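Local structure of aspartate-semialdehyde dehydrogenase 2 (Vibrio cholerae, 2R00) at residues L33-S38 and K44-N49; F61-S64 and I68-F71; P110-E115 and Q135-L140; V147-I152 and K222-P227; D263-E266 and E272-R275. The protein catalyses the NADPH-dependent reductive dephosphorylation of L-aspartyl-4-phosphate to L-aspartate-semialdehyde, a step toward lysine, methionine and threonine. All blocks are in the same frame, centred on the assembly; numbering follows the deposited sequence.

Contact 1. Residues L33-S38 and K44-N49; sequences LFLLAS and KTYRFN
Leu33 lays its CD2 methyl over one face of the Phe48 ring, a CH-pi contact in which Leu33 CD2 stands 3.7 Å from the ring centroid and 18° off its normal. The methyl is displaced toward the root of the ring, so that Leu33 CD2 comes within 3.5 Å of Phe48 CG. Both residues turn CG anti to the backbone N (chi1 -180° and 171°), and the two side chains meet at about a right angle. On the other face of the phenyl ring lies the carboxamide carbon of Asn49. The strands involved are not neighbours in the Rossmann-type sheet of the nucleotide-binding domain: 51-57 runs between 30-37 and 45-48, and the side chains pack against helix 14-25, whose Leu20 touches Leu35, Tyr46 and Phe48. Toward Tyr46 the packing becomes looser. Leu35 CD1 reaches Tyr46 CD1 at 3.7 Å, the two side chains crossing at a slant. Tyr46 is partly exposed, with Lys44 NZ above the outer part of one face and its OH hydrogen-bonded to Glu17. Thr45 and Arg47, on the other side of the strand, point away from Leu33 and Leu35 and are exposed.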
# COMPACT_ATOMS: atom_id res chain seq x y z
N LEU A 33 15.25 1.53 -39.48
CA LEU A 33 14.34 2.03 -38.46
C LEU A 33 13.62 3.26 -38.98
O LEU A 33 14.26 4.17 -39.53
CB LEU A 33 15.10 2.37 -37.16
CG LEU A 33 14.27 2.91 -35.99
CD1 LEU A 33 13.35 1.83 -35.43
CD2 LEU A 33 15.17 3.46 -34.90
N PHE A 34 12.30 3.29 -38.82
CA PHE A 34 11.49 4.45 -39.18
C PHE A 34 10.83 5.05 -37.93
O PHE A 34 10.33 4.33 -37.07
CB PHE A 34 10.42 4.08 -40.22
CG PHE A 34 10.98 3.51 -41.49
CD1 PHE A 34 11.22 2.15 -41.61
CD2 PHE A 34 11.27 4.34 -42.58
CE1 PHE A 34 11.75 1.60 -42.80
CE2 PHE A 34 11.79 3.80 -43.76
CZ PHE A 34 12.03 2.44 -43.86
N LEU A 35 10.86 6.37 -37.84
CA LEU A 35 10.27 7.06 -36.71
C LEU A 35 9.11 7.91 -37.20
O LEU A 35 9.28 8.75 -38.09
CB LEU A 35 11.32 7.91 -35.98
CG LEU A 35 12.55 7.16 -35.47
CD1 LEU A 35 13.58 8.12 -34.86
CD2 LEU A 35 12.17 6.06 -34.47
N LEU A 36 7.94 7.66 -36.63
CA LEU A 36 6.70 8.30 -37.07
C LEU A 36 6.09 9.12 -35.95
O LEU A 36 6.17 8.76 -34.78
CB LEU A 36 5.70 7.26 -37.58
CG LEU A 36 6.25 6.24 -38.58
CD1 LEU A 36 5.34 5.03 -38.74
CD2 LEU A 36 6.51 6.92 -39.92
N ALA A 37 5.49 10.25 -36.33
CA ALA A 37 4.74 11.10 -35.42
C ALA A 37 3.77 11.97 -36.23
O ALA A 37 3.56 11.72 -37.42
CB ALA A 37 5.68 11.96 -34.59
N SER A 38 3.19 12.97 -35.59
CA SER A 38 2.34 13.94 -36.29
C SER A 38 3.22 14.90 -37.08
O SER A 38 4.46 14.86 -36.99
CB SER A 38 1.45 14.70 -35.30
OG SER A 38 2.14 15.81 -34.74
N LYS A 44 12.53 16.06 -36.85
CA LYS A 44 13.41 15.88 -35.69
C LYS A 44 14.32 14.67 -35.90
O LYS A 44 13.93 13.69 -36.55
CB LYS A 44 12.62 15.73 -34.39
CG LYS A 44 13.47 16.06 -33.17
CD LYS A 44 12.87 15.58 -31.86
CE LYS A 44 13.82 15.86 -30.69
NZ LYS A 44 15.24 15.47 -30.97
N THR A 45 15.55 14.75 -35.39
CA THR A 45 16.52 13.69 -35.63
C THR A 45 16.95 12.97 -34.37
O THR A 45 17.07 13.57 -33.30
CB THR A 45 17.75 14.20 -36.40
OG1 THR A 45 18.28 15.35 -35.73
CG2 THR A 45 17.38 14.55 -37.83
N TYR A 46 17.18 11.66 -34.52
CA TYR A 46 17.65 10.78 -33.45
C TYR A 46 18.81 9.91 -33.95
O TYR A 46 18.90 9.62 -35.15
CB TYR A 46 16.51 9.89 -32.96
CG TYR A 46 15.43 10.63 -32.20
CD1 TYR A 46 14.31 11.12 -32.86
CD2 TYR A 46 15.54 10.84 -30.83
CE1 TYR A 46 13.31 11.80 -32.17
CE2 TYR A 46 14.56 11.52 -30.13
CZ TYR A 46 13.44 11.99 -30.81
OH TYR A 46 12.46 12.67 -30.13
N ARG A 47 19.66 9.49 -33.03
CA ARG A 47 20.78 8.61 -33.36
C ARG A 47 20.46 7.19 -32.92
O ARG A 47 20.15 6.96 -31.75
CB ARG A 47 22.07 9.09 -32.69
CG ARG A 47 23.31 8.29 -33.06
CD ARG A 47 24.57 8.99 -32.57
NE ARG A 47 25.76 8.18 -32.78
CZ ARG A 47 26.56 8.28 -33.84
NH1 ARG A 47 26.30 9.16 -34.80
NH2 ARG A 47 27.63 7.48 -33.94
N PHE A 48 20.56 6.24 -33.84
CA PHE A 48 20.26 4.85 -33.55
C PHE A 48 21.27 3.94 -34.22
O PHE A 48 21.42 3.97 -35.44
CB PHE A 48 18.83 4.50 -34.00
CG PHE A 48 18.50 3.05 -33.93
CD1 PHE A 48 18.62 2.24 -35.06
CD2 PHE A 48 18.08 2.47 -32.73
CE1 PHE A 48 18.32 0.89 -35.00
CE2 PHE A 48 17.78 1.12 -32.66
CZ PHE A 48 17.90 0.32 -33.79
N ASN A 49 21.94 3.11 -33.41
CA ASN A 49 23.01 2.24 -33.90
C ASN A 49 24.05 3.00 -34.74
O ASN A 49 24.53 2.50 -35.77
CB ASN A 49 22.43 1.05 -34.67
CG ASN A 49 21.86 -0.03 -33.76
OD1 ASN A 49 22.18 -0.09 -32.57
ND2 ASN A 49 21.02 -0.91 -34.31

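Contact 2. Residues F61-S64 and I68-F71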
# COMPACT_ATOMS: atom_id res chain seq x y z
N PHE A 61 3.31 8.16 -44.55
CA PHE A 61 4.13 6.96 -44.46
C PHE A 61 3.59 5.77 -45.27
O PHE A 61 2.40 5.48 -45.23
CB PHE A 61 4.35 6.57 -43.00
CG PHE A 61 5.40 5.51 -42.80
CD1 PHE A 61 6.73 5.75 -43.12
CD2 PHE A 61 5.05 4.25 -42.28
CE1 PHE A 61 7.71 4.77 -42.93
CE2 PHE A 61 6.02 3.27 -42.09
CZ PHE A 61 7.35 3.52 -42.41
N ASP A 62 4.49 5.11 -45.99
CA ASP A 62 4.21 3.86 -46.69
C ASP A 62 4.57 2.70 -45.76
O ASP A 62 5.74 2.46 -45.47
CB ASP A 62 5.02 3.79 -48.01
CG ASP A 62 4.94 2.43 -48.69
OD1 ASP A 62 4.01 1.66 -48.40
OD2 ASP A 62 5.82 2.14 -49.54
N TRP A 63 3.55 1.98 -45.29
CA TRP A 63 3.72 0.93 -44.28
C TRP A 63 4.33 -0.35 -44.85
O TRP A 63 4.81 -1.19 -44.10
CB TRP A 63 2.39 0.63 -43.57
CG TRP A 63 1.86 1.77 -42.73
CD1 TRP A 63 0.95 2.71 -43.11
CD2 TRP A 63 2.20 2.07 -41.36
NE1 TRP A 63 0.70 3.59 -42.07
CE2 TRP A 63 1.46 3.21 -40.99
CE3 TRP A 63 3.06 1.48 -40.42
CZ2 TRP A 63 1.55 3.78 -39.70
CZ3 TRP A 63 3.15 2.06 -39.14
CH2 TRP A 63 2.39 3.19 -38.80
N SER A 64 4.32 -0.47 -46.18
CA SER A 64 4.93 -1.61 -46.89
C SER A 64 6.43 -1.72 -46.64
O SER A 64 7.03 -2.77 -46.87
CB SER A 64 4.68 -1.51 -48.39
OG SER A 64 3.32 -1.81 -48.68
N ILE A 68 7.52 -4.80 -38.72
CA ILE A 68 6.99 -4.68 -37.35
C ILE A 68 6.93 -3.21 -36.96
O ILE A 68 7.82 -2.42 -37.29
CB ILE A 68 7.86 -5.46 -36.33
CG1 ILE A 68 7.83 -6.97 -36.63
CG2 ILE A 68 7.41 -5.20 -34.87
CD1 ILE A 68 8.99 -7.73 -36.00
N ALA A 69 5.87 -2.83 -36.26
CA ALA A 69 5.77 -1.48 -35.74
C ALA A 69 5.49 -1.53 -34.25
O ALA A 69 4.71 -2.35 -33.80
CB ALA A 69 4.69 -0.69 -36.47
N LEU A 70 6.15 -0.65 -33.50
CA LEU A 70 5.86 -0.45 -32.08
C LEU A 70 5.11 0.87 -31.96
O LEU A 70 5.62 1.92 -32.35
CB LEU A 70 7.17 -0.40 -31.25
CG LEU A 70 8.29 -1.42 -31.49
CD1 LEU A 70 9.52 -1.11 -30.62
CD2 LEU A 70 7.82 -2.85 -31.24
N PHE A 71 3.89 0.81 -31.43
CA PHE A 71 3.04 2.00 -31.30
C PHE A 71 3.02 2.47 -29.85
O PHE A 71 2.76 1.68 -28.94
CB PHE A 71 1.59 1.67 -31.70
CG PHE A 71 1.30 1.73 -33.19
CD1 PHE A 71 2.28 1.42 -34.15
CD2 PHE A 71 0.01 2.03 -33.63
CE1 PHE A 71 1.97 1.46 -35.52
CE2 PHE A 71 -0.30 2.08 -34.99
CZ PHE A 71 0.68 1.79 -35.94
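Trp63 reaches Ala69 and Phe71 with the far end of its indole, while its backbone stays well back from strand 68-71. From CB, which touches neither residue, CG leaves anti to the carbonyl carbon (chi1 -66°) and carries the ring system over toward the strand. At the ring fusion, Trp63 CD2 lies in plane at the edge of the Phe61 ring, and Phe61 CD2 stands 3.7 Å above the centre of the indole, so one face is covered from within the same segment. Further out, Trp63 CZ3 comes 4.1 Å from Ala69 CB, which sits at the indole edge and near its plane, and Trp63 CZ3 also lies 3.9 Å from Phe71 CE1. The tip, CH2, makes the closest approach, with Trp63 CH2 3.6 Å from Phe71 CZ. The six-membered ring of Trp63 and the Phe71 ring have planes inclined at 40° and centroids 5.7 Å apart, an oblique pairing between side chains that arrive from opposite directions. In the Rossmann-type domain the indole thus extends from the loop before strand 68-71 and packs against that strand and helix 75-87, where Ala85 touches Trp63 and Trp81 touches Phe71. The loop has its own polar brace, an Asx turn in which Ser64 N donates to Asp62 OD1 at 3.1 Å from above the carboxylate plane. Across the two segments themselves there is no hydrogen bond: all three touching residues are buried and meet through carbon alone, which implies cohesion by dispersion and exclusion of water.

Contact 3. Residues P110-E115 and Q135-L140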
# COMPACT_ATOMS: atom_id res chain seq x y z
N PRO A 110 6.11 -11.67 -22.19
CA PRO A 110 6.95 -12.77 -22.70
C PRO A 110 7.46 -13.79 -21.68
O PRO A 110 7.71 -14.92 -22.06
CB PRO A 110 8.12 -12.04 -23.38
CG PRO A 110 7.54 -10.74 -23.78
CD PRO A 110 6.62 -10.37 -22.65
N GLU A 111 7.60 -13.42 -20.41
CA GLU A 111 8.03 -14.38 -19.39
C GLU A 111 6.87 -15.27 -18.96
O GLU A 111 7.07 -16.31 -18.33
CB GLU A 111 8.59 -13.65 -18.16
CG GLU A 111 9.85 -12.85 -18.43
CD GLU A 111 9.58 -11.41 -18.80
OE1 GLU A 111 8.45 -11.10 -19.27
OE2 GLU A 111 10.50 -10.59 -18.63
N VAL A 112 5.65 -14.86 -19.30
CA VAL A 112 4.47 -15.55 -18.79
C VAL A 112 3.71 -16.30 -19.88
O VAL A 112 3.52 -17.52 -19.77
CB VAL A 112 3.54 -14.56 -18.04
CG1 VAL A 112 2.28 -15.26 -17.56
CG2 VAL A 112 4.28 -13.92 -16.87
N ASN A 113 3.29 -15.59 -20.93
CA ASN A 113 2.46 -16.20 -21.97
C ASN A 113 2.99 -15.99 -23.39
O ASN A 113 2.23 -15.58 -24.27
CB ASN A 113 1.01 -15.70 -21.85
CG ASN A 113 0.88 -14.20 -22.15
OD1 ASN A 113 1.83 -13.43 -21.99
ND2 ASN A 113 -0.30 -13.79 -22.58
N PRO A 114 4.28 -16.32 -23.64
CA PRO A 114 4.84 -16.04 -24.95
C PRO A 114 4.14 -16.83 -26.05
O PRO A 114 4.17 -16.41 -27.20
CB PRO A 114 6.30 -16.50 -24.82
CG PRO A 114 6.27 -17.56 -23.74
CD PRO A 114 5.26 -17.01 -22.77
N GLU A 115 3.50 -17.94 -25.69
CA GLU A 115 2.72 -18.77 -26.62
C GLU A 115 1.61 -17.98 -27.31
O GLU A 115 1.27 -18.26 -28.46
CB GLU A 115 2.08 -19.96 -25.88
CG GLU A 115 2.79 -21.30 -26.07
CD GLU A 115 1.82 -22.48 -26.00
OE1 GLU A 115 1.17 -22.68 -24.93
OE2 GLU A 115 1.69 -23.22 -27.01
N GLN A 135 4.52 -5.87 -14.35
CA GLN A 135 5.26 -5.99 -13.09
C GLN A 135 4.74 -7.16 -12.25
O GLN A 135 5.51 -8.02 -11.82
CB GLN A 135 5.05 -4.73 -12.24
CG GLN A 135 6.06 -3.61 -12.37
CD GLN A 135 5.61 -2.36 -11.59
OE1 GLN A 135 5.33 -1.33 -12.20
NE2 GLN A 135 5.52 -2.47 -10.25
N MET A 136 3.43 -7.17 -12.01
CA MET A 136 2.80 -8.15 -11.13
C MET A 136 2.89 -9.57 -11.69
O MET A 136 3.18 -10.52 -10.96
CB MET A 136 1.33 -7.77 -10.85
CG MET A 136 0.62 -8.73 -9.89
SD MET A 136 -1.08 -8.28 -9.49
CE MET A 136 -1.94 -8.64 -11.02
N LEU A 137 2.63 -9.70 -12.99
CA LEU A 137 2.59 -11.00 -13.64
C LEU A 137 3.95 -11.68 -13.73
O LEU A 137 4.06 -12.91 -13.61
CB LEU A 137 1.95 -10.87 -15.02
CG LEU A 137 0.44 -11.16 -14.99
CD1 LEU A 137 -0.28 -10.38 -16.01
CD2 LEU A 137 0.17 -12.63 -15.19
N VAL A 138 4.99 -10.89 -13.97
CA VAL A 138 6.36 -11.40 -13.91
C VAL A 138 6.64 -11.99 -12.52
O VAL A 138 7.10 -13.13 -12.39
CB VAL A 138 7.38 -10.33 -14.32
CG1 VAL A 138 8.80 -10.76 -13.97
CG2 VAL A 138 7.29 -10.09 -15.84
N ALA A 139 6.35 -11.21 -11.48
CA ALA A 139 6.57 -11.64 -10.09
C ALA A 139 5.74 -12.85 -9.66
O ALA A 139 6.23 -13.67 -8.90
CB ALA A 139 6.35 -10.46 -9.12
N LEU A 140 4.50 -12.95 -10.13
CA LEU A 140 3.57 -13.99 -9.67
C LEU A 140 3.66 -15.32 -10.40
O LEU A 140 3.31 -16.37 -9.84
CB LEU A 140 2.13 -13.48 -9.74
CG LEU A 140 1.44 -12.97 -8.46
CD1 LEU A 140 2.39 -12.33 -7.49
CD2 LEU A 140 0.28 -12.05 -8.79
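Glu111 makes the first touch of the loop 110-115 on helix 131-147, through its carboxylate. The chain bends through the CB-CG torsion (chi2 92°), bringing Glu111 OE1 to 3.8 Å and Glu111 CD to 4.0 Å from Val138 CG2. These are van der Waals contacts; the other oxygen, OE2, accepts a hydrogen bond from Gln326 of helix 316-335. Val112 comes next and uses both branches. With CG1 anti to the backbone N (chi1 178°), its methyls are divided between two parts of Leu137: Val112 CG2 rests 3.4 Å from the backbone Leu137 O, and Val112 CG1 lies 4.1 Å from Leu137 CD2, the two side chains crossing at nearly a right angle. The same methyl, Val112 CG2, is 4.3 Å from Val138 N, so it lies against the helix backbone rather than a side chain. The loop runs between strands 91-94 and 125-127 of the nucleotide-binding domain, whereas the helix begins at Cys131, the residue that forms the acyl-thioester intermediate. Val138 is two turns further on. On the same helix Gln135 OE1 is hydrogen-bonded to ND1 of His244, the probable proton acceptor. After Val112 the loop turns away from the helix, running into a short 3-10 segment at Pro114.

Contact 4. Residues V147-I152 and K222-P227; sequences VGIERI and KIFNDP
Ile149 and Ile152 meet Phe224 in a small, buried apolar contact within the dimerisation domain, where the start of strand 149-159 lies against the C-terminal end of helix 211-223. A Schellman motif closes that helix: Asn225, with positive phi, is its C-prime residue, Asp226 N bonds to Gln221 O, and Asn225 N donates to Lys222 O at 2.9 Å. The aromatic ring thus sits just ahead of the point where the chain leaves the helix. On the strand side a classic beta bulge, with Glu150 and Arg151 both facing Glu251, shifts the alternation of side chains, so that Ile149 and Ile152, three residues apart, both point toward Phe224. Ile152 CD1 approaches the edge of the ring near its plane, 4.1 Å from Phe224 CE2. Ile149 CD1 comes in obliquely, 4.3 Å from Phe224 CZ. Phe224 has CG anti to the carbonyl carbon (chi1 -84°), which turns the ring toward the strand, and Tyr144 of helix 131-147 stacks on it. Arg151 reaches the second subunit, packing on its His303 and making a long, weak ion pair with its Glu251. Beside the apolar cluster, Asp226 ties the two segments together through water. One molecule donates to both, lying 2.7 Å from Ile149 O and 2.7 Å from Asp226 OD1, the carboxylate oxygen that also bonds to Tyr144 OH.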
# COMPACT_ATOMS: atom_id res chain seq x y z
N VAL A 147 2.29 -23.55 -7.17
CA VAL A 147 1.19 -23.89 -6.27
C VAL A 147 -0.20 -23.38 -6.67
O VAL A 147 -1.19 -23.64 -5.97
CB VAL A 147 1.48 -23.43 -4.81
CG1 VAL A 147 2.53 -24.33 -4.17
CG2 VAL A 147 1.92 -21.98 -4.78
N GLY A 148 -0.28 -22.67 -7.79
CA GLY A 148 -1.57 -22.14 -8.27
C GLY A 148 -1.97 -20.88 -7.52
O GLY A 148 -1.46 -20.61 -6.43
N ILE A 149 -2.86 -20.10 -8.12
CA ILE A 149 -3.37 -18.90 -7.47
C ILE A 149 -4.89 -18.86 -7.55
O ILE A 149 -5.48 -18.96 -8.63
CB ILE A 149 -2.78 -17.59 -8.08
CG1 ILE A 149 -1.25 -17.56 -7.91
CG2 ILE A 149 -3.42 -16.35 -7.41
CD1 ILE A 149 -0.58 -16.41 -8.62
N GLU A 150 -5.51 -18.73 -6.38
CA GLU A 150 -6.96 -18.67 -6.24
C GLU A 150 -7.43 -17.23 -6.30
O GLU A 150 -8.36 -16.89 -7.03
CB GLU A 150 -7.34 -19.32 -4.90
CG GLU A 150 -8.83 -19.52 -4.67
CD GLU A 150 -9.10 -20.29 -3.37
OE1 GLU A 150 -10.15 -20.98 -3.30
OE2 GLU A 150 -8.26 -20.22 -2.44
N ARG A 151 -6.76 -16.37 -5.53
CA ARG A 151 -7.14 -14.97 -5.42
C ARG A 151 -5.92 -14.06 -5.28
O ARG A 151 -4.99 -14.37 -4.54
CB ARG A 151 -8.06 -14.79 -4.22
CG ARG A 151 -8.78 -13.45 -4.16
CD ARG A 151 -9.64 -13.34 -2.90
NE ARG A 151 -10.10 -14.65 -2.45
CZ ARG A 151 -9.79 -15.19 -1.27
NH1 ARG A 151 -9.04 -14.51 -0.41
NH2 ARG A 151 -10.25 -16.39 -0.95
N ILE A 152 -5.93 -12.95 -6.02
CA ILE A 152 -4.92 -11.88 -5.89
C ILE A 152 -5.61 -10.61 -5.40
O ILE A 152 -6.58 -10.14 -6.02
CB ILE A 152 -4.21 -11.55 -7.24
CG1 ILE A 152 -3.50 -12.78 -7.82
CG2 ILE A 152 -3.21 -10.39 -7.06
CD1 ILE A 152 -3.23 -12.69 -9.34
N LYS A 222 -6.73 -12.56 -18.57
CA LYS A 222 -6.35 -12.83 -19.96
C LYS A 222 -4.93 -13.40 -20.06
O LYS A 222 -4.72 -14.42 -20.72
CB LYS A 222 -6.46 -11.56 -20.81
CG LYS A 222 -6.19 -11.76 -22.30
CD LYS A 222 -6.68 -10.57 -23.13
CE LYS A 222 -6.62 -10.84 -24.64
NZ LYS A 222 -7.31 -9.74 -25.42
N ILE A 223 -3.97 -12.74 -19.43
CA ILE A 223 -2.57 -13.16 -19.52
C ILE A 223 -2.37 -14.56 -18.92
O ILE A 223 -1.73 -15.41 -19.54
CB ILE A 223 -1.60 -12.11 -18.93
CG1 ILE A 223 -1.65 -10.85 -19.79
CG2 ILE A 223 -0.16 -12.65 -18.88
CD1 ILE A 223 -1.18 -9.56 -19.09
N PHE A 224 -2.95 -14.81 -17.75
CA PHE A 224 -2.93 -16.15 -17.15
C PHE A 224 -3.79 -17.14 -17.93
O PHE A 224 -3.68 -18.35 -17.73
CB PHE A 224 -3.44 -16.10 -15.69
CG PHE A 224 -2.38 -15.72 -14.66
CD1 PHE A 224 -1.11 -16.28 -14.69
CD2 PHE A 224 -2.69 -14.84 -13.63
CE1 PHE A 224 -0.14 -15.94 -13.72
CE2 PHE A 224 -1.74 -14.50 -12.65
CZ PHE A 224 -0.46 -15.06 -12.70
N ASN A 225 -4.66 -16.61 -18.79
CA ASN A 225 -5.66 -17.39 -19.51
C ASN A 225 -6.50 -18.25 -18.55
O ASN A 225 -6.71 -19.44 -18.78
CB ASN A 225 -5.02 -18.24 -20.62
CG ASN A 225 -6.05 -18.79 -21.59
OD1 ASN A 225 -7.08 -18.16 -21.86
ND2 ASN A 225 -5.77 -19.97 -22.13
N ASP A 226 -6.96 -17.62 -17.47
CA ASP A 226 -7.59 -18.35 -16.39
C ASP A 226 -8.71 -17.50 -15.78
O ASP A 226 -8.47 -16.72 -14.85
CB ASP A 226 -6.53 -18.75 -15.36
CG ASP A 226 -7.08 -19.61 -14.23
OD1 ASP A 226 -6.25 -20.12 -13.44
OD2 ASP A 226 -8.31 -19.76 -14.11
N PRO A 227 -9.95 -17.67 -16.29
CA PRO A 227 -11.12 -16.93 -15.81
C PRO A 227 -11.48 -17.20 -14.35
O PRO A 227 -12.25 -16.44 -13.76
CB PRO A 227 -12.25 -17.42 -16.73
CG PRO A 227 -11.77 -18.72 -17.29
CD PRO A 227 -10.29 -18.60 -17.38
O HOH W 1 -6.36 -20.48 -10.72

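Contact 5. Residues D263-E266 and E272-R275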
# COMPACT_ATOMS: atom_id res chain seq x y z
N ASP A 263 13.60 -18.09 -3.07
CA ASP A 263 14.55 -18.87 -3.88
C ASP A 263 14.14 -18.88 -5.36
O ASP A 263 14.97 -18.64 -6.23
CB ASP A 263 14.67 -20.30 -3.35
CG ASP A 263 15.50 -20.40 -2.08
OD1 ASP A 263 16.24 -19.44 -1.75
OD2 ASP A 263 15.40 -21.45 -1.40
N MET A 264 12.87 -19.18 -5.62
CA MET A 264 12.31 -19.19 -6.98
C MET A 264 12.52 -17.87 -7.70
O MET A 264 12.96 -17.85 -8.85
CB MET A 264 10.81 -19.46 -6.95
CG MET A 264 10.41 -20.86 -6.67
SD MET A 264 8.61 -20.91 -6.63
CE MET A 264 8.42 -22.33 -5.56
N LEU A 265 12.16 -16.77 -7.03
CA LEU A 265 12.25 -15.43 -7.61
C LEU A 265 13.70 -15.03 -7.90
O LEU A 265 13.98 -14.33 -8.87
CB LEU A 265 11.58 -14.39 -6.70
CG LEU A 265 10.09 -14.56 -6.36
CD1 LEU A 265 9.56 -13.35 -5.59
CD2 LEU A 265 9.20 -14.84 -7.58
N GLU A 266 14.61 -15.49 -7.05
CA GLU A 266 16.03 -15.23 -7.21
C GLU A 266 16.58 -15.91 -8.46
O GLU A 266 17.54 -15.43 -9.07
CB GLU A 266 16.77 -15.76 -5.99
CG GLU A 266 17.92 -14.90 -5.52
CD GLU A 266 18.27 -15.18 -4.07
OE1 GLU A 266 18.69 -14.23 -3.38
OE2 GLU A 266 18.11 -16.34 -3.62
N GLU A 272 14.71 -8.91 -9.86
CA GLU A 272 15.71 -8.71 -8.83
C GLU A 272 15.05 -8.81 -7.45
O GLU A 272 14.19 -7.98 -7.11
CB GLU A 272 16.46 -7.39 -9.00
CG GLU A 272 17.49 -7.15 -7.88
CD GLU A 272 18.61 -6.21 -8.28
OE1 GLU A 272 18.74 -5.88 -9.48
OE2 GLU A 272 19.39 -5.79 -7.38
N LEU A 273 15.44 -9.82 -6.69
CA LEU A 273 14.95 -9.99 -5.33
C LEU A 273 15.87 -9.35 -4.29
O LEU A 273 17.09 -9.60 -4.28
CB LEU A 273 14.75 -11.47 -5.00
CG LEU A 273 14.09 -11.72 -3.64
CD1 LEU A 273 12.58 -11.94 -3.81
CD2 LEU A 273 14.73 -12.89 -2.93
N PHE A 274 15.27 -8.55 -3.41
CA PHE A 274 15.96 -7.92 -2.29
C PHE A 274 15.54 -8.62 -1.00
O PHE A 274 14.37 -8.59 -0.61
CB PHE A 274 15.62 -6.43 -2.22
CG PHE A 274 16.09 -5.65 -3.40
CD1 PHE A 274 15.44 -5.75 -4.63
CD2 PHE A 274 17.18 -4.79 -3.29
CE1 PHE A 274 15.88 -5.02 -5.73
CE2 PHE A 274 17.62 -4.06 -4.38
CZ PHE A 274 16.97 -4.18 -5.61
N ARG A 275 16.51 -9.27 -0.35
CA ARG A 275 16.25 -10.04 0.87
C ARG A 275 16.39 -9.16 2.10
O ARG A 275 15.99 -9.56 3.20
CB ARG A 275 17.19 -11.25 0.96
CG ARG A 275 16.78 -12.44 0.09
CD ARG A 275 17.87 -13.51 0.09
NE ARG A 275 17.55 -14.66 -0.76
CZ ARG A 275 16.78 -15.68 -0.40
NH1 ARG A 275 16.21 -15.72 0.80
NH2 ARG A 275 16.56 -16.67 -1.25
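Arg275, just beyond strand 271-273 of the dimerisation domain, and Glu266 of helix 258-267 form a two-point salt bridge, the centre of a network that also takes in Asp263. The guanidinium presents its side, using NE and NH2: Arg275 NE donates to Glu266 OE1 at 2.9 Å, and Arg275 NH2 donates to Glu266 OE2, also at 2.9 Å. Both bonds are nearly straight, at 165°, and both acceptors lie close to the guanidinium plane. The two planes are 40° apart, and both oxygens are met out of the carboxylate plane, OE1 on its syn side and OE2 from above. The same NH2 serves Asp263, with Arg275 NH2 2.8 Å from Asp263 OD1, but the bent geometry makes this a weak hydrogen bond within the salt bridge. Asp263 and Glu266 are about one helical turn apart, and both reach the same nitrogen, NH2; the guanidinium probably offsets the repulsion between the two neighbouring carboxylates. The network links the helix to a strand of the mixed sheet, outermost within this chain, across a short connecting turn. Arg275 reaches over by an extended chain from CG to NE, and all three charged residues are exposed. Inward of them the contact becomes apolar. Leu273 has CG anti to the backbone N (chi1 -174°) and points at the helix, while Leu265 points back from it and also touches Pro142 and Val294. The two leucines cross at about a right angle, with Leu273 CD1 3.8 Å from Leu265 CD1 and 3.9 Å from Leu265 CB.

Contacts 1 and 2 share the nucleotide-binding sheet and touch directly: Leu36 CD1 lies 3.5 Å from Trp63 CH2, and Leu36 CD2 3.4 Å from Phe61 CG. Contact 1 is near the predicted NADP site, the side chain of Tyr46 being about 4 Å from that of Thr12. In contact 3 the side chain of Val138 is about 9 Å from that of the catalytic Cys131, and its helix connects it to the remaining two: Leu137 CD2 meets Phe224 CZ of contact 4 at 3.5 Å, and Ala139 O meets Leu265 CD2 of contact 5, also at 3.5 Å. Contacts 4 and 5 reach the same sheet of the dimerisation domain, away from the active site and the cofactor and substrate sites, their centres about 21 Å apart.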